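Local coordinates for NreA protein (Staphylococcus carnosus subsp. carnosus TM300, PDB 4IUH) that is a cytosolic GAF-domain protein that binds nitrate and serves as the nitrate receptor of the staphylococcal nitrate regulation system, at residues Arg89-Val95 / Leu115-Ile121; Ile121-Lys125 / Leu156-Glu162. All coordinates share one frame; numbering follows the deposited sequence.

Strand 115-125 of a GAF-type antiparallel sheet takes two partners along its length: the outermost strand 90-92, and then a loop that adds a single bridge. In contact 1 the short strand 90-92 pairs with the first half; in contact 2 the loop 156-162, near the C-terminus, pairs with the second. Their centres lie 18 Å apart, and Ile121 belongs to both. The seam is also electrostatic: Arg89 NE forms a salt bridge with Glu162 OE1 at 2.5 Å, while its NH2 has a longer, weak pairing with Asp161 OD1 at 3.5 Å. Beside these charges, Arg89 CA packs on Pro122 CD at 3.5 Å, so that strand and loop abut on the same edge.

Contact 1: Arg89-Val95 / Leu115-Ile121; sequences RKIVEDV and LTAMVAI
Val92 and Met118 form the apolar centre, lying side by side and pointing the same way, with Val92 CG2 3.7 Å from Met118 CE. Met118 CG sits between its own backbone N and carbonyl carbon (chi1 75°), and the extended chain beyond it carries CE alongside that valine methyl. Val95 CG2 closes the same side, near Met118 SD. On the other face of the sheet, Ile91 CG1 meets Val119 CG1 at 4.1 Å.

Between these two layers of side chains the backbones run antiparallel, 176° between their directions, as the outermost strand pair of the GAF domain's antiparallel sheet. Lys90 with Ala120 and Val92 with Met118 are hydrogen-bonded pairs, flanking the non-hydrogen-bonded pair Ile91 with Val119. The Val92 N to Met118 O bond, 2.7 Å, is nearly straight and almost collinear with the carbonyl. Past this run, Val95 N donates to Thr116 O at 2.9 Å, approaching from above the carbonyl plane; a water bridges the same oxygen to OD1 of Asp94, at the N-cap of the following helix, where OD1 takes a weak hydrogen bond from Ala97 N. At the opposite end the Arg89 guanidinium lays one face over Ile121 CG1, while its nitrogens turn to Glu162 and to the carbonyl oxygens of Thr148 and Phe150.

Thr116 and Ala117 both face Gln137 of strand 128-138, a classic beta bulge where the chain turns a corner. Strand 128-138 flanks 115-121 across from strand 90-92, and helix 78-86 covers Lys90, Met118 and Ala120 through Leu79, Leu82 and Val83.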
ATOM      1  N   ARG A  89       0.121  -3.300  10.061  1.00 15.25           N
ATOM      2  CA  ARG A  89       0.720  -3.567   8.756  1.00 13.50           C
ATOM      3  C   ARG A  89       0.534  -5.016   8.332  1.00 13.06           C
ATOM      4  O   ARG A  89       0.333  -5.882   9.177  1.00 14.37           O
ATOM      5  CB  ARG A  89       2.203  -3.166   8.727  1.00 13.95           C
ATOM      6  CG  ARG A  89       3.116  -3.975   9.635  1.00 15.66           C
ATOM      7  CD  ARG A  89       4.482  -3.307   9.721  1.00 16.63           C
ATOM      8  NE  ARG A  89       4.360  -1.928  10.187  1.00 17.39           N
ATOM      9  CZ  ARG A  89       5.312  -1.005  10.089  1.00 18.21           C
ATOM     10  NH1 ARG A  89       6.486  -1.298   9.541  1.00 18.39           N
ATOM     11  NH2 ARG A  89       5.084   0.220  10.543  1.00 19.20           N
ATOM     12  N   LYS A  90       0.569  -5.265   7.025  1.00 24.39           N
ATOM     13  CA  LYS A  90       0.554  -6.632   6.506  1.00 23.68           C
ATOM     14  C   LYS A  90       1.811  -6.904   5.696  1.00 23.07           C
ATOM     15  O   LYS A  90       2.161  -6.139   4.798  1.00 22.19           O
ATOM     16  CB  LYS A  90      -0.681  -6.902   5.643  1.00 22.49           C
ATOM     17  CG  LYS A  90      -0.742  -8.355   5.146  1.00 22.49           C
ATOM     18  CD  LYS A  90      -1.947  -8.618   4.239  1.00 21.97           C
ATOM     19  CE  LYS A  90      -2.084 -10.106   3.899  1.00 22.75           C
ATOM     20  NZ  LYS A  90      -2.168 -10.957   5.127  1.00 24.44           N
ATOM     21  N   ILE A  91       2.492  -7.994   6.019  1.00 20.17           N
ATOM     22  CA  ILE A  91       3.747  -8.331   5.362  1.00 20.26           C
ATOM     23  C   ILE A  91       3.635  -9.654   4.615  1.00 20.46           C
ATOM     24  O   ILE A  91       3.272 -10.682   5.192  1.00 21.54           O
ATOM     25  CB  ILE A  91       4.905  -8.399   6.371  1.00 21.99           C
ATOM     26  CG1 ILE A  91       5.115  -7.026   7.012  1.00 22.41           C
ATOM     27  CG2 ILE A  91       6.178  -8.860   5.692  1.00 22.64           C
ATOM     28  CD1 ILE A  91       5.645  -7.085   8.413  1.00 24.65           C
ATOM     29  N   VAL A  92       3.934  -9.617   3.322  1.00 13.01           N
ATOM     30  CA  VAL A  92       3.895 -10.821   2.511  1.00 13.65           C
ATOM     31  C   VAL A  92       5.224 -11.042   1.809  1.00 14.64           C
ATOM     32  O   VAL A  92       5.501 -10.411   0.790  1.00 14.19           O
ATOM     33  CB  VAL A  92       2.788 -10.757   1.459  1.00 12.65           C
ATOM     34  CG1 VAL A  92       2.687 -12.101   0.737  1.00 13.81           C
ATOM     35  CG2 VAL A  92       1.469 -10.385   2.109  1.00 11.91           C
ATOM     36  N   GLU A  93       6.034 -11.945   2.356  1.00 29.52           N
ATOM     37  CA  GLU A  93       7.350 -12.240   1.793  1.00 31.04           C
ATOM     38  C   GLU A  93       7.231 -12.920   0.434  1.00 31.45           C
ATOM     39  O   GLU A  93       8.045 -12.681  -0.450  1.00 32.19           O
ATOM     40  CB  GLU A  93       8.160 -13.131   2.745  1.00 33.23           C
ATOM     41  CG  GLU A  93       8.236 -12.632   4.181  1.00 33.46           C
ATOM     42  CD  GLU A  93       9.320 -11.589   4.398  1.00 34.11           C
ATOM     43  OE1 GLU A  93      10.026 -11.230   3.425  1.00 34.23           O
ATOM     44  OE2 GLU A  93       9.472 -11.125   5.553  1.00 34.76           O
ATOM     45  N   ASP A  94       6.212 -13.767   0.278  1.00 18.34           N
ATOM     46  CA  ASP A  94       6.048 -14.582  -0.926  1.00 19.37           C
ATOM     47  C   ASP A  94       4.578 -14.643  -1.325  1.00 18.28           C
ATOM     48  O   ASP A  94       3.810 -15.473  -0.824  1.00 18.80           O
ATOM     49  CB  ASP A  94       6.604 -15.991  -0.685  1.00 21.91           C
ATOM     50  CG  ASP A  94       6.690 -16.829  -1.960  1.00 23.65           C
ATOM     51  OD1 ASP A  94       5.986 -16.532  -2.947  1.00 22.89           O
ATOM     52  OD2 ASP A  94       7.465 -17.811  -1.967  1.00 26.16           O
ATOM     53  N   VAL A  95       4.196 -13.768  -2.246  1.00 16.51           N
ATOM     54  CA  VAL A  95       2.802 -13.646  -2.643  1.00 15.65           C
ATOM     55  C   VAL A  95       2.248 -14.943  -3.238  1.00 17.37           C
ATOM     56  O   VAL A  95       1.156 -15.380  -2.871  1.00 17.37           O
ATOM     57  CB  VAL A  95       2.595 -12.469  -3.614  1.00 14.72           C
ATOM     58  CG1 VAL A  95       1.191 -12.500  -4.192  1.00 14.53           C
ATOM     59  CG2 VAL A  95       2.856 -11.149  -2.901  1.00 13.15           C
ATOM     60  N   LEU A 115       2.980  -8.235  -8.349  1.00 16.48           N
ATOM     61  CA  LEU A 115       3.809  -8.188  -7.153  1.00 15.41           C
ATOM     62  C   LEU A 115       4.087  -9.595  -6.640  1.00 15.83           C
ATOM     63  O   LEU A 115       3.185 -10.426  -6.580  1.00 15.75           O
ATOM     64  CB  LEU A 115       3.142  -7.345  -6.062  1.00 13.35           C
ATOM     65  CG  LEU A 115       2.819  -5.898  -6.448  1.00 13.15           C
ATOM     66  CD1 LEU A 115       2.316  -5.101  -5.246  1.00 11.51           C
ATOM     67  CD2 LEU A 115       4.022  -5.218  -7.082  1.00 14.59           C
ATOM     68  N   THR A 116       5.336  -9.850  -6.270  1.00 16.61           N
ATOM     69  CA  THR A 116       5.737 -11.154  -5.761  1.00 17.48           C
ATOM     70  C   THR A 116       6.042 -11.088  -4.268  1.00 16.41           C
ATOM     71  O   THR A 116       6.147 -12.108  -3.601  1.00 17.01           O
ATOM     72  CB  THR A 116       6.958 -11.700  -6.528  1.00 20.05           C
ATOM     73  OG1 THR A 116       8.047 -10.776  -6.421  1.00 20.40           O
ATOM     74  CG2 THR A 116       6.613 -11.889  -7.998  1.00 21.68           C
ATOM     75  N   ALA A 117       6.173  -9.873  -3.752  1.00 15.19           N
ATOM     76  CA  ALA A 117       6.379  -9.651  -2.321  1.00 14.42           C
ATOM     77  C   ALA A 117       5.899  -8.242  -1.980  1.00 12.93           C
ATOM     78  O   ALA A 117       6.021  -7.344  -2.808  1.00 13.02           O
ATOM     79  CB  ALA A 117       7.857  -9.811  -1.961  1.00 16.03           C
ATOM     80  N   MET A 118       5.365  -8.042  -0.775  1.00 16.45           N
ATOM     81  CA  MET A 118       4.864  -6.718  -0.399  1.00 15.38           C
ATOM     82  C   MET A 118       4.748  -6.447   1.104  1.00 15.13           C
ATOM     83  O   MET A 118       4.622  -7.358   1.922  1.00 15.53           O
ATOM     84  CB  MET A 118       3.510  -6.448  -1.066  1.00 14.55           C
ATOM     85  CG  MET A 118       2.366  -7.197  -0.419  1.00 14.05           C
ATOM     86  SD  MET A 118       0.963  -7.419  -1.522  1.00 13.94           S
ATOM     87  CE  MET A 118      -0.151  -8.356  -0.468  1.00 13.83           C
ATOM     88  N   VAL A 119       4.807  -5.163   1.440  1.00 13.51           N
ATOM     89  CA  VAL A 119       4.491  -4.665   2.770  1.00 13.59           C
ATOM     90  C   VAL A 119       3.449  -3.563   2.615  1.00 12.88           C
ATOM     91  O   VAL A 119       3.622  -2.635   1.825  1.00 12.74           O
ATOM     92  CB  VAL A 119       5.725  -4.056   3.478  1.00 14.84           C
ATOM     93  CG1 VAL A 119       5.342  -3.548   4.864  1.00 15.68           C
ATOM     94  CG2 VAL A 119       6.848  -5.068   3.580  1.00 16.08           C
ATOM     95  N   ALA A 120       2.360  -3.676   3.360  1.00 11.31           N
ATOM     96  CA  ALA A 120       1.310  -2.673   3.334  1.00 10.95           C
ATOM     97  C   ALA A 120       1.246  -2.045   4.712  1.00 11.79           C
ATOM     98  O   ALA A 120       1.099  -2.746   5.704  1.00 12.73           O
ATOM     99  CB  ALA A 120      -0.024  -3.311   2.968  1.00 10.40           C
ATOM    100  N   ILE A 121       1.364  -0.724   4.779  1.00 10.28           N
ATOM    101  CA  ILE A 121       1.434  -0.045   6.069  1.00 11.56           C
ATOM    102  C   ILE A 121       0.310   0.965   6.268  1.00 11.96           C
ATOM    103  O   ILE A 121       0.104   1.842   5.432  1.00 11.80           O
ATOM    104  CB  ILE A 121       2.791   0.652   6.254  1.00 12.67           C
ATOM    105  CG1 ILE A 121       3.919  -0.380   6.201  1.00 12.79           C
ATOM    106  CG2 ILE A 121       2.838   1.395   7.569  1.00 14.43           C
ATOM    107  CD1 ILE A 121       5.281   0.237   6.010  1.00 13.95           C
TER
HETATM  108  O   HOH W   1       9.135 -13.394  -2.761  1.00 14.85           O
HETATM  109  O   HOH W   2       5.864 -14.798  -4.718  1.00 18.56           O

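Contact 2: Ile121-Lys125 / Leu156-Glu162; sequences IPLWK and LGSFTDE
Trp124 CG stands anti to its carbonyl carbon (chi1 -69°), which lays the indole along Asp161 and Glu162, while Thr160 OG1 lies between its own backbone N and carbonyl carbon (chi1 63°), turned to within 3.5 Å of Trp124 CB. The hydroxyl finds its polar partner in Lys165 NZ. Over one face of the indole lies Asp161 O, and its CD1 is 3.5 Å from Asp161 C. At the edge, in plane, is Pro122 O. Trp124 NE1 ends near Glu162 CA, buried and with no hydrogen-bonding partner in the model.

The backbones meet in a single antiparallel bridge. Trp124 N donates to Thr160 O at 2.7 Å along a nearly straight line, tilted from the carbonyl plane, and Thr160 N returns a bond to a lone pair of Trp124 O at 3.0 Å. A loop near the chain's C-terminus thereby pairs with strand 115-125 of the GAF-type sheet, just past the part that carries strand 90-92. The loop reaches this position after a type II' turn from Leu156 to Phe159, in which Gly157 has a positive phi.

On the inner side, Leu123 CD1 sits over a face of the Phe159 ring, offset toward its rim, with Trp124 O in plane at the ring edge. The Leu123 and Leu156 side chains cross at about a right angle, CD2 to CD2 4.0 Å, and Ile43 of strand 40-47 touches both leucines. Helix 25-36 covers Leu156 through Ala28 and Ile32. At the other end, the Glu162 carboxylate is held by the salt bridge from Arg89, and Pro122 CG lies alongside its OE2 at 3.5 Å; Asp161 CB approaches Ile121 CG2, and the Asp161 carboxylate engages Arg151 and the backbone N of Ile152 and Ile163.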
ATOM      1  N   ILE A 121       1.364  -0.724   4.779  1.00 10.28           N
ATOM      2  CA  ILE A 121       1.434  -0.045   6.069  1.00 11.56           C
ATOM      3  C   ILE A 121       0.310   0.965   6.268  1.00 11.96           C
ATOM      4  O   ILE A 121       0.104   1.842   5.432  1.00 11.80           O
ATOM      5  CB  ILE A 121       2.791   0.652   6.254  1.00 12.67           C
ATOM      6  CG1 ILE A 121       3.919  -0.380   6.201  1.00 12.79           C
ATOM      7  CG2 ILE A 121       2.838   1.395   7.569  1.00 14.43           C
ATOM      8  CD1 ILE A 121       5.281   0.237   6.010  1.00 13.95           C
ATOM      9  N   PRO A 122      -0.414   0.847   7.391  1.00 12.89           N
ATOM     10  CA  PRO A 122      -1.487   1.789   7.725  1.00 13.81           C
ATOM     11  C   PRO A 122      -0.965   3.202   7.867  1.00 15.06           C
ATOM     12  O   PRO A 122       0.035   3.422   8.552  1.00 16.16           O
ATOM     13  CB  PRO A 122      -2.007   1.274   9.072  1.00 15.19           C
ATOM     14  CG  PRO A 122      -0.884   0.456   9.629  1.00 15.47           C
ATOM     15  CD  PRO A 122      -0.226  -0.169   8.437  1.00 13.62           C
ATOM     16  N   LEU A 123      -1.626   4.137   7.191  1.00 16.52           N
ATOM     17  CA  LEU A 123      -1.312   5.548   7.309  1.00 17.77           C
ATOM     18  C   LEU A 123      -2.279   6.207   8.287  1.00 19.73           C
ATOM     19  O   LEU A 123      -3.493   6.204   8.074  1.00 19.73           O
ATOM     20  CB  LEU A 123      -1.421   6.230   5.948  1.00 17.35           C
ATOM     21  CG  LEU A 123      -0.503   5.730   4.833  1.00 15.97           C
ATOM     22  CD1 LEU A 123      -0.743   6.534   3.562  1.00 16.30           C
ATOM     23  CD2 LEU A 123       0.969   5.796   5.264  1.00 16.64           C
ATOM     24  N   TRP A 124      -1.734   6.777   9.355  1.00 20.82           N
ATOM     25  CA  TRP A 124      -2.547   7.444  10.361  1.00 23.27           C
ATOM     26  C   TRP A 124      -2.501   8.954  10.209  1.00 25.27           C
ATOM     27  O   TRP A 124      -1.450   9.535   9.944  1.00 25.72           O
ATOM     28  CB  TRP A 124      -2.088   7.058  11.763  1.00 24.96           C
ATOM     29  CG  TRP A 124      -2.382   5.639  12.118  1.00 23.88           C
ATOM     30  CD1 TRP A 124      -1.842   4.522  11.551  1.00 21.61           C
ATOM     31  CD2 TRP A 124      -3.280   5.179  13.132  1.00 25.51           C
ATOM     32  NE1 TRP A 124      -2.351   3.396  12.146  1.00 21.69           N
ATOM     33  CE2 TRP A 124      -3.236   3.771  13.122  1.00 24.09           C
ATOM     34  CE3 TRP A 124      -4.120   5.821  14.048  1.00 28.41           C
ATOM     35  CZ2 TRP A 124      -3.995   2.995  13.992  1.00 25.51           C
ATOM     36  CZ3 TRP A 124      -4.877   5.049  14.909  1.00 29.82           C
ATOM     37  CH2 TRP A 124      -4.811   3.652  14.875  1.00 28.38           C
ATOM     38  N   LYS A 125      -3.663   9.574  10.366  1.00 30.38           N
ATOM     39  CA  LYS A 125      -3.779  11.019  10.416  1.00 32.57           C
ATOM     40  C   LYS A 125      -4.559  11.333  11.685  1.00 35.55           C
ATOM     41  O   LYS A 125      -5.602  10.723  11.938  1.00 35.43           O
ATOM     42  CB  LYS A 125      -4.517  11.550   9.188  1.00 32.03           C
ATOM     43  CG  LYS A 125      -4.565  13.067   9.128  1.00 34.83           C
ATOM     44  CD  LYS A 125      -5.820  13.578   8.434  1.00 35.77           C
ATOM     45  CE  LYS A 125      -5.835  13.205   6.965  1.00 33.41           C
ATOM     46  NZ  LYS A 125      -6.926  13.908   6.226  1.00 34.97           N
ATOM     47  N   LEU A 156       6.480  11.093   4.946  1.00 27.48           N
ATOM     48  CA  LEU A 156       5.329  11.132   4.059  1.00 26.00           C
ATOM     49  C   LEU A 156       4.313  12.137   4.592  1.00 27.41           C
ATOM     50  O   LEU A 156       3.165  11.789   4.870  1.00 26.08           O
ATOM     51  CB  LEU A 156       4.702   9.736   3.945  1.00 22.86           C
ATOM     52  CG  LEU A 156       3.794   9.501   2.740  1.00 21.37           C
ATOM     53  CD1 LEU A 156       4.591   9.597   1.453  1.00 21.96           C
ATOM     54  CD2 LEU A 156       3.094   8.162   2.846  1.00 18.76           C
ATOM     55  N   GLY A 157       4.748  13.382   4.747  1.00 30.49           N
ATOM     56  CA  GLY A 157       3.877  14.448   5.196  1.00 32.51           C
ATOM     57  C   GLY A 157       3.427  14.317   6.639  1.00 32.94           C
ATOM     58  O   GLY A 157       4.237  14.098   7.539  1.00 33.82           O
ATOM     59  N   SER A 158       2.122  14.448   6.854  1.00 48.50           N
ATOM     60  CA  SER A 158       1.552  14.413   8.193  1.00 49.58           C
ATOM     61  C   SER A 158       1.165  13.000   8.622  1.00 46.74           C
ATOM     62  O   SER A 158       0.657  12.795   9.723  1.00 47.62           O
ATOM     63  CB  SER A 158       0.324  15.328   8.266  1.00 51.54           C
ATOM     64  OG  SER A 158      -0.757  14.798   7.511  1.00 49.30           O
ATOM     65  N   PHE A 159       1.399  12.025   7.753  1.00 31.01           N
ATOM     66  CA  PHE A 159       1.019  10.652   8.063  1.00 28.74           C
ATOM     67  C   PHE A 159       2.013   9.995   9.011  1.00 29.10           C
ATOM     68  O   PHE A 159       3.206  10.292   8.986  1.00 30.13           O
ATOM     69  CB  PHE A 159       0.876   9.823   6.787  1.00 25.90           C
ATOM     70  CG  PHE A 159      -0.228  10.291   5.883  1.00 25.69           C
ATOM     71  CD1 PHE A 159      -1.495  10.534   6.385  1.00 26.46           C
ATOM     72  CD2 PHE A 159       0.006  10.501   4.534  1.00 25.12           C
ATOM     73  CE1 PHE A 159      -2.514  10.971   5.557  1.00 26.69           C
ATOM     74  CE2 PHE A 159      -1.006  10.941   3.697  1.00 25.39           C
ATOM     75  CZ  PHE A 159      -2.269  11.177   4.208  1.00 26.14           C
ATOM     76  N   THR A 160       1.503   9.119   9.866  1.00 25.41           N
ATOM     77  CA  THR A 160       2.346   8.288  10.709  1.00 25.70           C
ATOM     78  C   THR A 160       1.881   6.847  10.545  1.00 23.22           C
ATOM     79  O   THR A 160       0.883   6.581   9.858  1.00 21.52           O
ATOM     80  CB  THR A 160       2.273   8.697  12.200  1.00 28.78           C
ATOM     81  OG1 THR A 160       0.944   8.503  12.694  1.00 28.91           O
ATOM     82  CG2 THR A 160       2.671  10.157  12.390  1.00 31.70           C
ATOM     83  N   ASP A 161       2.602   5.912  11.154  1.00 23.32           N
ATOM     84  CA  ASP A 161       2.172   4.521  11.099  1.00 21.50           C
ATOM     85  C   ASP A 161       1.564   4.082  12.428  1.00 23.15           C
ATOM     86  O   ASP A 161       1.274   4.914  13.288  1.00 25.55           O
ATOM     87  CB  ASP A 161       3.296   3.591  10.631  1.00 20.42           C
ATOM     88  CG  ASP A 161       4.567   3.734  11.446  1.00 22.71           C
ATOM     89  OD1 ASP A 161       5.662   3.696  10.845  1.00 22.57           O
ATOM     90  OD2 ASP A 161       4.483   3.867  12.684  1.00 24.98           O
ATOM     91  N   GLU A 162       1.370   2.777  12.586  1.00 27.64           N
ATOM     92  CA  GLU A 162       0.671   2.235  13.746  1.00 30.06           C
ATOM     93  C   GLU A 162       1.539   2.230  15.003  1.00 30.71           C
ATOM     94  O   GLU A 162       1.034   2.150  16.123  1.00 31.96           O
ATOM     95  CB  GLU A 162       0.164   0.818  13.452  1.00 30.16           C
ATOM     96  CG  GLU A 162       1.243  -0.260  13.396  1.00 27.88           C
ATOM     97  CD  GLU A 162       1.961  -0.336  12.054  1.00 24.41           C
ATOM     98  OE1 GLU A 162       2.374  -1.453  11.671  1.00 21.04           O
ATOM     99  OE2 GLU A 162       2.126   0.707  11.383  1.00 24.17           O
TER